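Local coordinates for protein autotransporter adhesin (Vibrio vulnificus, PDB 4ERR) that serves as the four-helix-bundle membrane localization domain of the MARTX toxin effector DUF5, targeting it to membranes, probably those of the host cell, at the interface of chains A and B. Residues are numbered along the deposited sequence; one frame, centred on the assembly and turned at random. Chains: chain A/B, Autotransporter adhesin.

The interface of chains A and B. Residues chain A 4, 10, 70, 73-74, 77; chain B 25, 28, 32, 50, 54.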
loop_
_atom_site.group_PDB
_atom_site.type_symbol
_atom_site.label_atom_id
_atom_site.label_comp_id
_atom_site.label_asym_id
_atom_site.label_seq_id
_atom_site.Cartn_x
_atom_site.Cartn_y
_atom_site.Cartn_z
ATOM N N ILE A 4 2.616 7.133 22.043
ATOM C CA ILE A 4 3.052 6.664 20.723
ATOM C C ILE A 4 2.654 5.202 20.558
ATOM O O ILE A 4 2.829 4.419 21.489
ATOM C CB ILE A 4 4.592 6.739 20.557
ATOM C CG1 ILE A 4 5.104 8.148 20.883
ATOM C CG2 ILE A 4 4.990 6.359 19.152
ATOM C CD1 ILE A 4 6.634 8.274 20.919
ATOM N N LEU A 10 0.496 -0.145 16.067
ATOM C CA LEU A 10 0.672 0.348 14.697
ATOM C C LEU A 10 0.145 -0.674 13.687
ATOM O O LEU A 10 -0.624 -0.333 12.772
ATOM C CB LEU A 10 2.151 0.708 14.420
ATOM C CG LEU A 10 2.497 1.103 12.977
ATOM C CD1 LEU A 10 1.806 2.388 12.535
ATOM C CD2 LEU A 10 4.024 1.138 12.812
ATOM N N LEU A 70 0.952 5.163 9.421
ATOM C CA LEU A 70 2.252 5.835 9.587
ATOM C C LEU A 70 2.110 7.329 9.737
ATOM O O LEU A 70 2.845 7.944 10.523
ATOM C CB LEU A 70 3.190 5.495 8.414
ATOM C CG LEU A 70 3.802 4.088 8.482
ATOM C CD1 LEU A 70 4.632 3.808 7.183
ATOM C CD2 LEU A 70 4.714 3.880 9.728
ATOM N N LEU A 73 1.141 7.819 13.230
ATOM C CA LEU A 73 2.316 7.618 14.063
ATOM C C LEU A 73 3.212 8.865 14.073
ATOM O O LEU A 73 3.669 9.289 15.138
ATOM C CB LEU A 73 3.111 6.394 13.600
ATOM C CG LEU A 73 4.430 6.134 14.331
ATOM C CD1 LEU A 73 4.215 5.819 15.821
ATOM C CD2 LEU A 73 5.241 5.032 13.639
ATOM N N LYS A 74 3.442 9.473 12.923
ATOM C CA LYS A 74 4.296 10.664 12.889
ATOM C C LYS A 74 3.734 11.742 13.840
ATOM O O LYS A 74 4.442 12.235 14.747
ATOM C CB LYS A 74 4.415 11.182 11.462
ATOM C CG LYS A 74 5.591 12.137 11.213
ATOM C CD LYS A 74 5.661 12.487 9.752
ATOM C CE LYS A 74 6.412 13.790 9.511
ATOM N NZ LYS A 74 7.782 13.718 10.024
ATOM N N VAL A 77 4.555 11.058 17.339
ATOM C CA VAL A 77 5.965 11.309 17.632
ATOM C C VAL A 77 6.284 12.808 17.692
ATOM O O VAL A 77 6.999 13.253 18.591
ATOM C CB VAL A 77 6.882 10.614 16.634
ATOM C CG1 VAL A 77 8.367 10.964 16.927
ATOM C CG2 VAL A 77 6.652 9.127 16.712
ATOM N N TYR B 25 9.904 -0.163 5.685
ATOM C CA TYR B 25 8.934 -0.290 6.765
ATOM C C TYR B 25 9.514 -1.009 7.978
ATOM O O TYR B 25 9.316 -0.594 9.110
ATOM C CB TYR B 25 7.660 -0.965 6.291
ATOM C CG TYR B 25 6.557 -1.028 7.290
ATOM C CD1 TYR B 25 6.043 0.127 7.864
ATOM C CD2 TYR B 25 5.942 -2.233 7.612
ATOM C CE1 TYR B 25 4.967 0.074 8.752
ATOM C CE2 TYR B 25 4.844 -2.286 8.497
ATOM C CZ TYR B 25 4.373 -1.143 9.058
ATOM O OH TYR B 25 3.274 -1.196 9.915
ATOM N N ILE B 28 11.461 1.236 10.115
ATOM C CA ILE B 28 10.596 2.023 10.990
ATOM C C ILE B 28 10.162 1.208 12.208
ATOM O O ILE B 28 10.232 1.711 13.344
ATOM C CB ILE B 28 9.386 2.574 10.236
ATOM C CG1 ILE B 28 9.808 3.648 9.230
ATOM C CG2 ILE B 28 8.314 3.141 11.247
ATOM C CD1 ILE B 28 8.692 3.991 8.228
ATOM N N LEU B 32 10.914 1.990 16.072
ATOM C CA LEU B 32 9.809 2.167 17.010
ATOM C C LEU B 32 10.011 1.295 18.255
ATOM O O LEU B 32 9.775 1.742 19.379
ATOM C CB LEU B 32 8.481 1.865 16.306
ATOM C CG LEU B 32 7.206 2.014 17.127
ATOM C CD1 LEU B 32 7.119 3.452 17.651
ATOM C CD2 LEU B 32 5.973 1.707 16.264
ATOM N N LEU B 50 13.284 8.122 14.615
ATOM C CA LEU B 50 12.045 7.528 14.126
ATOM C C LEU B 50 11.325 8.511 13.184
ATOM O O LEU B 50 10.898 8.142 12.087
ATOM C CB LEU B 50 11.140 7.152 15.299
ATOM C CG LEU B 50 9.759 6.623 14.954
ATOM C CD1 LEU B 50 9.858 5.373 14.106
ATOM C CD2 LEU B 50 8.989 6.367 16.238
ATOM N N ILE B 54 10.317 7.895 9.242
ATOM C CA ILE B 54 8.923 8.011 8.734
ATOM C C ILE B 54 8.886 9.040 7.606
ATOM O O ILE B 54 8.343 8.776 6.543
ATOM C CB ILE B 54 7.924 8.398 9.824
ATOM C CG1 ILE B 54 7.891 7.330 10.927
ATOM C CG2 ILE B 54 6.523 8.586 9.211
ATOM C CD1 ILE B 54 7.167 7.749 12.194
#
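A:Leu73 and B:Ile54 meet at about a right angle near the middle of this helix-on-helix contact, methyl CD2 of A:Leu73 lying 3.6 Å from CD1 of B:Ile54. With CG1 anti to its carbonyl carbon (chi1 -61°), B:Ile54 sends CD1 to the leucine, while its other branch, CG2, runs along A:Lys74. There the two side chains pass in opposite directions, and the lysine CB is 4.0 Å from CG2 of B:Ile54; the aliphatic stem supplies the touch, and the amine NZ goes beyond it. Further along helix 65-81 of chain A, A:Val77 turns CG2 onto CD2 of B:Leu50 at 3.6 Å. A:Leu73 with B:Ile54 and A:Val77 with B:Leu50 make the tight part, B:Ile54 losing more surface to the partner than any other residue here.

Towards B:Tyr25 the distances lengthen slightly, though A:Leu70 still hides more surface than any other residue of chain A here. A:Leu70 has CG anti to its carbonyl carbon (chi1 -76°) and sets its CD2 methyl between two neighbours: in the plane of the tyrosine ring, at its edge, 3.9 Å from CE1 of B:Tyr25, and 4.0 Å from CG2 of B:Ile28, the leucine and isoleucine side chains meeting tip to tip. The phenol OH of B:Tyr25 points at A:Leu10, 3.8 Å from CD2, a contact of van der Waals kind. B:Leu32 forks between A:Leu10 and the loop residue A:Ile4, whose CG2 is 3.9 Å from CD1 of B:Leu32; A:Ile4 gives up little surface and marks a loose margin, as the lysine end does on another side.

No nitrogen or oxygen of one chain bonds to the other here. Whether the effector pairs this way in the cell the structure alone does not show. In the deposited assembly the patch and its two-fold twin join two copies of the membrane localization domain by apolar packing of helices against helices 7-37 and 41-60 of the partner.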